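Local coordinates for protein diphosphomevalonate decarboxylase, putative (Trypanosoma brucei, PDB 2HKE) that probably catalyses the ATP-dependent decarboxylation of (R)-5-diphosphomevalonate to isopentenyl diphosphate, a precursor of isoprenoids and sterols, at residues G21-G26 / I30-D35; T50-R55 / S123-R128. The protein carries 1 engineered substitution. One frame throughout, in Å; residues are numbered along the deposited sequence.

Interaction 1: residues G21-G26 / I30-D35. With SO4 (sulfate ion), chain C.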
loop_
_atom_site.group_PDB
_atom_site.type_symbol
_atom_site.label_atom_id
_atom_site.label_comp_id
_atom_site.label_asym_id
_atom_site.label_seq_id
_atom_site.Cartn_x
_atom_site.Cartn_y
_atom_site.Cartn_z
ATOM N N GLY A 21 -8.976 -9.139 -6.835
ATOM C CA GLY A 21 -9.640 -10.405 -6.973
ATOM C C GLY A 21 -8.998 -11.557 -6.217
ATOM O O GLY A 21 -7.773 -11.799 -6.343
ATOM N N LYS A 22 -9.825 -12.295 -5.481
ATOM C CA LYS A 22 -9.443 -13.566 -4.895
ATOM C C LYS A 22 -9.959 -14.742 -5.737
ATOM O O LYS A 22 -11.133 -14.753 -6.154
ATOM C CB LYS A 22 -9.961 -13.679 -3.468
ATOM C CG LYS A 22 -9.439 -12.565 -2.540
ATOM C CD LYS A 22 -10.157 -12.576 -1.218
ATOM C CE LYS A 22 -9.806 -11.455 -0.229
ATOM N NZ LYS A 22 -10.122 -10.141 -0.754
ATOM N N ARG A 23 -9.092 -15.715 -5.964
ATOM C CA ARG A 23 -9.450 -16.890 -6.737
ATOM C C ARG A 23 -10.321 -17.898 -5.989
ATOM O O ARG A 23 -10.543 -17.800 -4.772
ATOM C CB ARG A 23 -8.191 -17.542 -7.303
ATOM C CG ARG A 23 -7.283 -18.193 -6.285
ATOM C CD ARG A 23 -6.146 -18.939 -6.977
ATOM N NE ARG A 23 -5.332 -19.771 -6.091
ATOM C CZ ARG A 23 -4.160 -19.414 -5.558
ATOM N NH1 ARG A 23 -3.692 -18.190 -5.707
ATOM N NH2 ARG A 23 -3.482 -20.264 -4.801
ATOM N N GLU A 24 -10.866 -18.864 -6.740
ATOM C CA GLU A 24 -11.715 -19.877 -6.114
ATOM C C GLU A 24 -10.938 -20.561 -5.015
ATOM O O GLU A 24 -9.821 -20.967 -5.238
ATOM C CB GLU A 24 -12.176 -20.925 -7.140
ATOM C CG GLU A 24 -13.086 -22.012 -6.481
ATOM C CD GLU A 24 -14.452 -21.483 -6.127
ATOM O OE1 GLU A 24 -14.973 -20.689 -6.953
ATOM O OE2 GLU A 24 -15.002 -21.848 -5.023
ATOM N N GLY A 25 -11.547 -20.658 -3.840
ATOM C CA GLY A 25 -10.945 -21.287 -2.672
ATOM C C GLY A 25 -10.110 -20.294 -1.873
ATOM O O GLY A 25 -9.480 -20.659 -0.898
ATOM N N GLY A 26 -10.127 -19.028 -2.284
ATOM C CA GLY A 26 -9.241 -18.013 -1.699
ATOM C C GLY A 26 -9.826 -16.920 -0.854
ATOM O O GLY A 26 -9.085 -16.026 -0.457
ATOM N N ILE A 30 -7.249 -15.814 1.602
ATOM C CA ILE A 30 -6.720 -14.602 0.924
ATOM C C ILE A 30 -5.679 -15.051 -0.137
ATOM O O ILE A 30 -4.470 -14.769 -0.064
ATOM C CB ILE A 30 -6.171 -13.544 1.927
ATOM C CG1 ILE A 30 -7.080 -13.397 3.184
ATOM C CG2 ILE A 30 -5.935 -12.195 1.200
ATOM C CD1 ILE A 30 -8.524 -13.023 2.869
ATOM N N LEU A 31 -6.192 -15.720 -1.164
ATOM C CA LEU A 31 -5.397 -16.230 -2.275
ATOM C C LEU A 31 -5.859 -15.492 -3.535
ATOM O O LEU A 31 -7.058 -15.500 -3.859
ATOM C CB LEU A 31 -5.568 -17.760 -2.459
ATOM C CG LEU A 31 -5.537 -18.564 -1.181
ATOM C CD1 LEU A 31 -5.761 -20.036 -1.516
ATOM C CD2 LEU A 31 -4.206 -18.369 -0.504
ATOM N N PRO A 32 -4.945 -14.769 -4.183
ATOM C CA PRO A 32 -5.371 -13.855 -5.219
ATOM C C PRO A 32 -5.485 -14.532 -6.591
ATOM O O PRO A 32 -4.918 -15.617 -6.784
ATOM C CB PRO A 32 -4.290 -12.826 -5.203
ATOM C CG PRO A 32 -3.053 -13.591 -4.892
ATOM C CD PRO A 32 -3.504 -14.687 -3.955
ATOM N N THR A 33 -6.210 -13.897 -7.514
ATOM C CA THR A 33 -6.261 -14.386 -8.906
ATOM C C THR A 33 -4.972 -14.177 -9.688
ATOM O O THR A 33 -4.746 -14.837 -10.704
ATOM C CB THR A 33 -7.400 -13.702 -9.684
ATOM O OG1 THR A 33 -7.312 -12.267 -9.534
ATOM C CG2 THR A 33 -8.716 -14.115 -9.162
ATOM N N ASN A 34 -4.130 -13.221 -9.269
ATOM C CA ASN A 34 -2.913 -12.912 -10.013
ATOM C C ASN A 34 -1.863 -12.359 -9.048
ATOM O O ASN A 34 -2.202 -11.958 -7.909
ATOM C CB ASN A 34 -3.210 -11.887 -11.114
ATOM C CG ASN A 34 -3.951 -10.669 -10.594
ATOM O OD1 ASN A 34 -5.193 -10.666 -10.589
ATOM N ND2 ASN A 34 -3.198 -9.640 -10.083
ATOM N N ASP A 35 -0.632 -12.341 -9.504
ATOM C CA ASP A 35 0.435 -11.730 -8.736
ATOM C C ASP A 35 0.203 -10.224 -8.647
ATOM O O ASP A 35 -0.454 -9.608 -9.487
ATOM C CB ASP A 35 1.759 -11.913 -9.424
ATOM C CG ASP A 35 2.289 -13.345 -9.418
ATOM O OD1 ASP A 35 1.758 -14.296 -8.792
ATOM O OD2 ASP A 35 3.328 -13.494 -10.119
HETATM S S SO4 C . -8.378 -7.905 1.361
HETATM O O1 SO4 C . -9.702 -8.455 1.149
HETATM O O2 SO4 C . -8.195 -6.734 0.536
HETATM O O3 SO4 C . -8.215 -7.514 2.756
HETATM O O4 SO4 C . -7.366 -8.894 0.981
HETATM O O HOH W 1 -5.916 -10.170 -7.747
#
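Arg23 lays its guanidinium over Leu31 and reaches past it to the backbone of Pro32. Leu31 CB sits over the centre of the Arg23 guanidinium, 3.7 Å above its plane. At the edge, in that plane, Arg23 NH1 donates to Pro32 O at 3.0 Å. CG of Arg23 stands between its own backbone N and carbonyl carbon (chi1 69°), and from there the chain runs extended to NE alongside Pro32 O. A second bond from NH1 goes to Lys160 O, so one nitrogen ties 30-35 to the residue following strand 155-159. Leu31 points its side chain at 21-26, resting CB and CG on Gly26 CA. Its backbone is gripped at both ends: Leu31 O accepts from Arg23 N (2.9 Å), and Leu31 N donates to a lone pair of Gly26 O. The two segments thus form the arms of an irregular, hairpin-like loop between strands 5-15 and 36-40, with a single beta bridge, Lys22 to Pro32, and a type II turn from Arg23 to Gly26. Thr33 closes the other end. Its N donates to Gly21 O from above the carbonyl plane, Thr33 CG2 lies 3.6 Å from Arg23 N, and its OG1 donates to Asn34 OD1. Water 1 links Gly21 O with Asn34 OD1. Lys22 runs beside Ile30, CE touching CD1, and bends at its last torsion (chi4 62°). Lys22 NZ, also bonded to Tyr19 OH, thereby comes 2.6 Å from O1 of a sulfate, probably from the crystallisation liquor, that Tyr19, Arg77, Ser144, Gly145 and Thr200 hold as well.

Interaction 2: residues T50-R55 / S123-R128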
loop_
_atom_site.group_PDB
_atom_site.type_symbol
_atom_site.label_atom_id
_atom_site.label_comp_id
_atom_site.label_asym_id
_atom_site.label_seq_id
_atom_site.Cartn_x
_atom_site.Cartn_y
_atom_site.Cartn_z
ATOM N N THR A 50 2.117 -1.722 16.340
ATOM C CA THR A 50 1.443 -2.708 17.207
ATOM C C THR A 50 2.370 -3.187 18.312
ATOM O O THR A 50 3.533 -3.475 18.069
ATOM C CB THR A 50 0.981 -3.964 16.431
ATOM O OG1 THR A 50 0.003 -3.608 15.465
ATOM C CG2 THR A 50 0.412 -5.061 17.329
ATOM N N SER A 51 1.792 -3.313 19.491
ATOM C CA SER A 51 2.425 -3.916 20.652
ATOM C C SER A 51 1.603 -5.128 21.039
ATOM O O SER A 51 0.370 -5.092 21.047
ATOM C CB SER A 51 2.502 -2.916 21.824
ATOM O OG SER A 51 3.529 -1.945 21.602
ATOM N N VAL A 52 2.272 -6.224 21.347
ATOM C CA VAL A 52 1.569 -7.385 21.839
ATOM C C VAL A 52 2.200 -7.837 23.158
ATOM O O VAL A 52 3.420 -7.709 23.333
ATOM C CB VAL A 52 1.541 -8.545 20.795
ATOM C CG1 VAL A 52 0.941 -8.058 19.454
ATOM C CG2 VAL A 52 2.945 -9.138 20.574
ATOM N N GLU A 53 1.366 -8.379 24.043
ATOM C CA GLU A 53 1.846 -8.971 25.301
ATOM C C GLU A 53 1.207 -10.325 25.537
ATOM O O GLU A 53 -0.004 -10.433 25.512
ATOM C CB GLU A 53 1.538 -8.034 26.465
ATOM C CG GLU A 53 2.391 -8.326 27.719
ATOM C CD GLU A 53 1.855 -7.656 28.998
ATOM O OE1 GLU A 53 0.995 -6.734 28.954
ATOM O OE2 GLU A 53 2.296 -8.092 30.078
ATOM N N LEU A 54 2.012 -11.371 25.734
ATOM C CA LEU A 54 1.439 -12.691 26.060
ATOM C C LEU A 54 1.022 -12.664 27.513
ATOM O O LEU A 54 1.694 -12.050 28.340
ATOM C CB LEU A 54 2.406 -13.851 25.809
ATOM C CG LEU A 54 2.696 -14.287 24.368
ATOM C CD1 LEU A 54 3.042 -15.768 24.312
ATOM C CD2 LEU A 54 1.532 -14.043 23.462
ATOM N N ARG A 55 -0.114 -13.288 27.803
ATOM C CA ARG A 55 -0.705 -13.261 29.138
ATOM C C ARG A 55 -1.119 -14.666 29.591
ATOM O O ARG A 55 -1.456 -15.552 28.769
ATOM C CB ARG A 55 -1.944 -12.353 29.147
ATOM C CG ARG A 55 -1.722 -10.892 28.761
ATOM C CD ARG A 55 -0.948 -10.116 29.833
ATOM N NE ARG A 55 -1.592 -10.160 31.152
ATOM C CZ ARG A 55 -2.524 -9.311 31.602
ATOM N NH1 ARG A 55 -2.965 -8.297 30.864
ATOM N NH2 ARG A 55 -3.026 -9.473 32.821
ATOM N N SER A 123 1.043 -8.887 12.477
ATOM C CA SER A 123 1.656 -10.187 12.090
ATOM C C SER A 123 3.073 -10.342 12.656
ATOM O O SER A 123 3.392 -11.339 13.323
ATOM C CB SER A 123 1.752 -10.340 10.549
ATOM O OG SER A 123 2.560 -11.470 10.248
ATOM N N ALA A 124 3.915 -9.350 12.411
ATOM C CA ALA A 124 5.315 -9.430 12.843
ATOM C C ALA A 124 5.448 -9.456 14.374
ATOM O O ALA A 124 6.232 -10.222 14.894
ATOM C CB ALA A 124 6.152 -8.274 12.270
ATOM N N ALA A 125 4.644 -8.649 15.074
ATOM C CA ALA A 125 4.666 -8.606 16.545
ATOM C C ALA A 125 4.200 -9.937 17.121
ATOM O O ALA A 125 4.801 -10.445 18.059
ATOM C CB ALA A 125 3.786 -7.429 17.076
ATOM N N LEU A 126 3.141 -10.514 16.560
ATOM C CA LEU A 126 2.599 -11.755 17.046
ATOM C C LEU A 126 3.567 -12.913 16.837
ATOM O O LEU A 126 3.708 -13.771 17.703
ATOM C CB LEU A 126 1.271 -12.082 16.374
ATOM C CG LEU A 126 0.078 -11.276 16.853
ATOM C CD1 LEU A 126 -1.107 -11.424 15.892
ATOM C CD2 LEU A 126 -0.266 -11.684 18.291
ATOM N N ILE A 127 4.196 -12.951 15.678
ATOM C CA ILE A 127 5.087 -14.053 15.316
ATOM C C ILE A 127 6.294 -14.009 16.284
ATOM O O ILE A 127 6.717 -15.041 16.745
ATOM C CB ILE A 127 5.543 -13.964 13.848
ATOM C CG1 ILE A 127 4.430 -14.454 12.910
ATOM C CG2 ILE A 127 6.807 -14.795 13.591
ATOM C CD1 ILE A 127 4.601 -13.950 11.488
ATOM N N ARG A 128 6.801 -12.833 16.584
ATOM C CA ARG A 128 7.929 -12.727 17.511
ATOM C C ARG A 128 7.508 -13.178 18.900
ATOM O O ARG A 128 8.153 -14.047 19.499
ATOM C CB ARG A 128 8.530 -11.343 17.548
ATOM C CG ARG A 128 9.810 -11.328 18.393
ATOM C CD ARG A 128 10.642 -10.165 18.225
ATOM N NE ARG A 128 11.473 -10.261 17.045
ATOM C CZ ARG A 128 12.416 -9.389 16.752
ATOM N NH1 ARG A 128 12.651 -8.345 17.545
ATOM N NH2 ARG A 128 13.100 -9.550 15.648
#
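Strand 50-55 and helix 123-128 run nearly the same way, their axes 24° apart and 7.9 Å from each other at closest approach, with Val52 and Ala125 the nearest pair of backbones. This is alpha/beta packing in the N-terminal domain of a GHMP-type fold: helix 114-130 lies against one face of the mixed sheet in which strand 48-55 pairs with strands 5-15 and 97-104. Val52 and Ala125 bury the most surface here, and the small methyl of Ala125 lets the helix backbone come close to the strand. Val52 straddles that part of the helix with its two branches. CG1, anti to its own carbonyl carbon (chi1 -55°), touches Ala125 CB at 3.8 Å and also reaches Leu126, whose side chain crosses that of Val52 at about a right angle and offers CD2 at 4.0 Å. Beyond this pair, Val98 of the adjoining strand 97-104 touches both side chains and extends the apolar layer. Two residues earlier along the strand, Thr50 turns the same way and presents its methyl to the helix: CG2, anti to the backbone N, meets Ala125 CB at 4.1 Å. The hydroxyl occupies another branch and is hydrogen-bonded to Ser102 OG on strand 97-104, so Thr50 gives its apolar branch to the helix and its polar one to the neighbouring strand. The methyl of Ala125 therefore lies against both Val52 and Thr50. The other branch of Val52, CG2, approaches the helix backbone itself, 3.4 Å from Ala125 O.

In the fold
Both contacts belong to the N-terminal, S5-like part of the chain, and both segments of interaction 1 precede those of interaction 2. Their centres lie about 27 Å apart and their nearest atoms about 12 Å, so they do not touch. The mixed sheet connects them: the loop of 21-26 and 30-35 joins its strands 5-15 and 36-40, and strand 5-15 also pairs with strand 48-55, which carries 50-55. Interaction 2 packs helix 114-130 on this sheet, whereas interaction 1 shapes a loop that also meets helices 199-209 and 213-234 of the C-terminal GHMP-type part, placing it where the two parts of the enzyme come together beside the bound sulfate.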